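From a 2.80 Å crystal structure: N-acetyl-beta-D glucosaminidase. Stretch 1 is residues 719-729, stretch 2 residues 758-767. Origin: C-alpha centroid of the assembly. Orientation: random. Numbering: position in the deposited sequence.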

# COMPACT_ATOMS: atom_id res chain seq x y z
N SER A 719 -40.31 4.63 -21.32
CA SER A 719 -40.99 5.80 -20.76
C SER A 719 -41.81 5.47 -19.50
O SER A 719 -42.19 6.37 -18.76
CB SER A 719 -41.90 6.44 -21.81
OG SER A 719 -43.05 5.64 -22.05
N GLU A 720 -42.09 4.19 -19.28
CA GLU A 720 -42.84 3.73 -18.11
C GLU A 720 -41.94 3.17 -16.99
O GLU A 720 -42.45 2.70 -15.97
CB GLU A 720 -43.83 2.63 -18.53
CG GLU A 720 -44.87 3.05 -19.56
CD GLU A 720 -45.61 1.88 -20.20
OE1 GLU A 720 -45.21 0.70 -20.02
OE2 GLU A 720 -46.61 2.13 -20.91
N THR A 721 -40.62 3.22 -17.16
CA THR A 721 -39.69 2.64 -16.18
C THR A 721 -39.98 3.14 -14.75
O THR A 721 -40.02 2.35 -13.80
CB THR A 721 -38.22 2.94 -16.53
OG1 THR A 721 -37.94 2.52 -17.88
CG2 THR A 721 -37.28 2.21 -15.58
N TRP A 722 -40.21 4.44 -14.61
CA TRP A 722 -40.50 5.03 -13.30
C TRP A 722 -41.60 4.31 -12.53
O TRP A 722 -41.55 4.21 -11.31
CB TRP A 722 -40.85 6.52 -13.42
CG TRP A 722 -42.16 6.81 -14.10
CD1 TRP A 722 -42.37 6.96 -15.45
CD2 TRP A 722 -43.42 7.00 -13.47
NE1 TRP A 722 -43.70 7.22 -15.69
CE2 TRP A 722 -44.37 7.25 -14.49
CE3 TRP A 722 -43.86 6.97 -12.14
CZ2 TRP A 722 -45.72 7.48 -14.23
CZ3 TRP A 722 -45.21 7.20 -11.87
CH2 TRP A 722 -46.12 7.45 -12.91
N GLU A 723 -42.60 3.80 -13.24
CA GLU A 723 -43.71 3.08 -12.61
C GLU A 723 -43.24 1.78 -11.98
O GLU A 723 -43.77 1.36 -10.96
CB GLU A 723 -44.81 2.79 -13.63
CG GLU A 723 -45.37 4.02 -14.33
CD GLU A 723 -46.50 3.67 -15.26
OE1 GLU A 723 -47.52 3.15 -14.76
OE2 GLU A 723 -46.37 3.90 -16.48
N LEU A 724 -42.27 1.13 -12.61
CA LEU A 724 -41.68 -0.10 -12.09
C LEU A 724 -40.78 0.21 -10.90
O LEU A 724 -40.79 -0.52 -9.90
CB LEU A 724 -40.89 -0.83 -13.18
CG LEU A 724 -40.24 -2.16 -12.82
CD1 LEU A 724 -41.20 -3.10 -12.12
CD2 LEU A 724 -39.68 -2.82 -14.08
N TYR A 725 -40.00 1.29 -10.99
CA TYR A 725 -39.16 1.72 -9.88
C TYR A 725 -40.02 2.17 -8.69
O TYR A 725 -39.76 1.78 -7.54
CB TYR A 725 -38.19 2.83 -10.30
CG TYR A 725 -37.11 2.43 -11.31
CD1 TYR A 725 -36.93 1.10 -11.71
CD2 TYR A 725 -36.25 3.39 -11.84
CE1 TYR A 725 -35.94 0.76 -12.62
CE2 TYR A 725 -35.26 3.05 -12.75
CZ TYR A 725 -35.11 1.74 -13.14
OH TYR A 725 -34.13 1.40 -14.04
N ALA A 726 -41.05 2.96 -8.95
CA ALA A 726 -41.99 3.38 -7.90
C ALA A 726 -42.57 2.17 -7.17
O ALA A 726 -42.70 2.18 -5.95
CB ALA A 726 -43.11 4.21 -8.50
N PHE A 727 -42.92 1.14 -7.94
CA PHE A 727 -43.44 -0.10 -7.38
C PHE A 727 -42.42 -0.75 -6.45
O PHE A 727 -42.71 -1.00 -5.29
CB PHE A 727 -43.80 -1.05 -8.51
CG PHE A 727 -44.28 -2.39 -8.04
CD1 PHE A 727 -45.59 -2.57 -7.64
CD2 PHE A 727 -43.42 -3.48 -8.03
CE1 PHE A 727 -46.03 -3.81 -7.23
CE2 PHE A 727 -43.86 -4.73 -7.62
CZ PHE A 727 -45.17 -4.89 -7.21
N GLN A 728 -41.22 -0.99 -6.97
CA GLN A 728 -40.15 -1.61 -6.18
C GLN A 728 -39.80 -0.80 -4.93
O GLN A 728 -39.58 -1.37 -3.86
CB GLN A 728 -38.89 -1.81 -7.04
CG GLN A 728 -39.05 -2.83 -8.17
CD GLN A 728 -39.26 -4.23 -7.65
OE1 GLN A 728 -38.45 -4.74 -6.88
NE2 GLN A 728 -40.34 -4.88 -8.08
N GLN A 729 -39.77 0.52 -5.05
CA GLN A 729 -39.47 1.38 -3.91
C GLN A 729 -40.50 1.23 -2.79
O GLN A 729 -40.13 1.20 -1.62
CB GLN A 729 -39.39 2.85 -4.34
CG GLN A 729 -39.24 3.83 -3.19
CD GLN A 729 -39.25 5.27 -3.68
OE1 GLN A 729 -40.26 5.76 -4.19
NE2 GLN A 729 -38.12 5.95 -3.51
N ASP A 758 -55.84 -2.98 -18.04
CA ASP A 758 -55.17 -2.95 -19.34
C ASP A 758 -53.75 -2.38 -19.27
O ASP A 758 -53.23 -2.09 -18.19
CB ASP A 758 -56.04 -2.16 -20.33
CG ASP A 758 -56.25 -0.72 -19.92
OD1 ASP A 758 -55.35 -0.11 -19.30
OD2 ASP A 758 -57.34 -0.18 -20.23
N GLU A 759 -53.13 -2.21 -20.44
CA GLU A 759 -51.76 -1.71 -20.56
C GLU A 759 -51.49 -0.33 -19.96
O GLU A 759 -50.33 0.07 -19.87
CB GLU A 759 -51.34 -1.70 -22.03
CG GLU A 759 -52.05 -0.65 -22.89
CD GLU A 759 -51.72 -0.76 -24.36
OE1 GLU A 759 -50.97 -1.68 -24.74
OE2 GLU A 759 -52.21 0.07 -25.15
N ASN A 760 -52.54 0.40 -19.58
CA ASN A 760 -52.36 1.71 -18.93
C ASN A 760 -52.64 1.72 -17.43
O ASN A 760 -52.42 2.74 -16.77
CB ASN A 760 -53.25 2.75 -19.61
CG ASN A 760 -52.81 3.05 -21.02
OD1 ASN A 760 -53.59 2.93 -21.96
ND2 ASN A 760 -51.55 3.43 -21.18
N GLY A 761 -53.12 0.61 -16.88
CA GLY A 761 -53.43 0.53 -15.46
C GLY A 761 -52.19 0.65 -14.59
O GLY A 761 -51.07 0.47 -15.08
N ARG A 762 -52.40 0.96 -13.31
CA ARG A 762 -51.29 1.07 -12.37
C ARG A 762 -50.63 -0.30 -12.22
O ARG A 762 -51.29 -1.33 -12.37
CB ARG A 762 -51.77 1.62 -11.01
CG ARG A 762 -52.51 0.60 -10.16
CD ARG A 762 -53.33 1.24 -9.04
NE ARG A 762 -54.18 0.25 -8.38
CZ ARG A 762 -55.39 -0.13 -8.80
NH1 ARG A 762 -55.94 0.38 -9.91
NH2 ARG A 762 -56.06 -1.05 -8.11
N VAL A 763 -49.33 -0.29 -11.95
CA VAL A 763 -48.58 -1.53 -11.75
C VAL A 763 -48.92 -2.13 -10.39
O VAL A 763 -48.84 -1.45 -9.37
CB VAL A 763 -47.06 -1.30 -11.84
CG1 VAL A 763 -46.29 -2.58 -11.54
CG2 VAL A 763 -46.68 -0.76 -13.22
N ILE A 764 -49.32 -3.39 -10.39
CA ILE A 764 -49.74 -4.08 -9.16
C ILE A 764 -48.88 -5.30 -8.82
O ILE A 764 -49.02 -5.88 -7.74
CB ILE A 764 -51.23 -4.50 -9.22
CG1 ILE A 764 -51.49 -5.49 -10.36
CG2 ILE A 764 -52.12 -3.27 -9.34
CD1 ILE A 764 -52.96 -5.75 -10.62
N ALA A 765 -48.00 -5.70 -9.73
CA ALA A 765 -47.10 -6.81 -9.50
C ALA A 765 -45.98 -6.72 -10.54
O ALA A 765 -46.08 -5.94 -11.49
CB ALA A 765 -47.83 -8.14 -9.62
N SER A 766 -44.93 -7.51 -10.35
CA SER A 766 -43.84 -7.54 -11.32
C SER A 766 -42.94 -8.74 -11.11
O SER A 766 -42.94 -9.33 -10.03
CB SER A 766 -43.00 -6.26 -11.22
OG SER A 766 -41.91 -6.43 -10.33
N LEU A 767 -42.18 -9.10 -12.14
CA LEU A 767 -41.09 -10.07 -12.01
C LEU A 767 -40.07 -9.90 -13.12
O LEU A 767 -40.31 -9.18 -14.08
CB LEU A 767 -41.62 -11.51 -11.98
CG LEU A 767 -42.30 -12.05 -13.24
CD1 LEU A 767 -41.29 -12.40 -14.33
CD2 LEU A 767 -43.12 -13.28 -12.90
O HOH W 1 -41.33 -7.65 -7.43

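Apolar packing carries most of this contact, in which helix 721-729 crosses strand 763-767 at 76° with the axes 8.9 Å apart at closest approach; the two stretches together bury 347 Å². Phe 727 is the centre of it. Its CA-to-CB bond points toward the strand, and with chi1 at 177° (t) the ring lies along four consecutive residues. Phe 727 CD1 is 4.0 Å from Val 763 CG1 and 3.8 Å from Val 763 O; Phe 727 CE1 comes to 3.6 Å from Ile 764 C, and Phe 727 CZ to 3.6 Å from Ala 765 CA. Because Ile 764 and Ala 765 direct their side chains away, the ring meets their backbone instead. One helical turn earlier, Glu 723 CB lies 4.0 Å from Val 763 CG2, so the aliphatic base of an acidic side chain extends the apolar patch. Leu 724 starts sideways, yet its end reaches the strand, with Leu 724 CD1 3.7 Å from Ser 766 CB.

Polar atoms approach without bonding directly: no hydrogen bond crosses between the stretches. Gln 728 NE2 and Ser 766 OG are 3.2 Å apart, but the angle is poor. Water 1 supplies the link instead, accepting from Gln 728 NE2 at 3.0 Å and donating a weak hydrogen bond to Ser 766 O at 3.5 Å. Ser 766 OG is itself hydrogen-bonded elsewhere in the structure. Near the loop, Glu 720 OE2 stays 4.4 Å from Glu 759 O.

Hydrogen bonds within each stretch hold the partners in shape. Phe 727 N donates to Glu 723 O at 3.1 Å. The type I turn before the strand is closed by Gly 761 N to Asp 758 O at 3.0 Å and braced by Asn 760 N to Asp 758 OD1 at 2.9 Å.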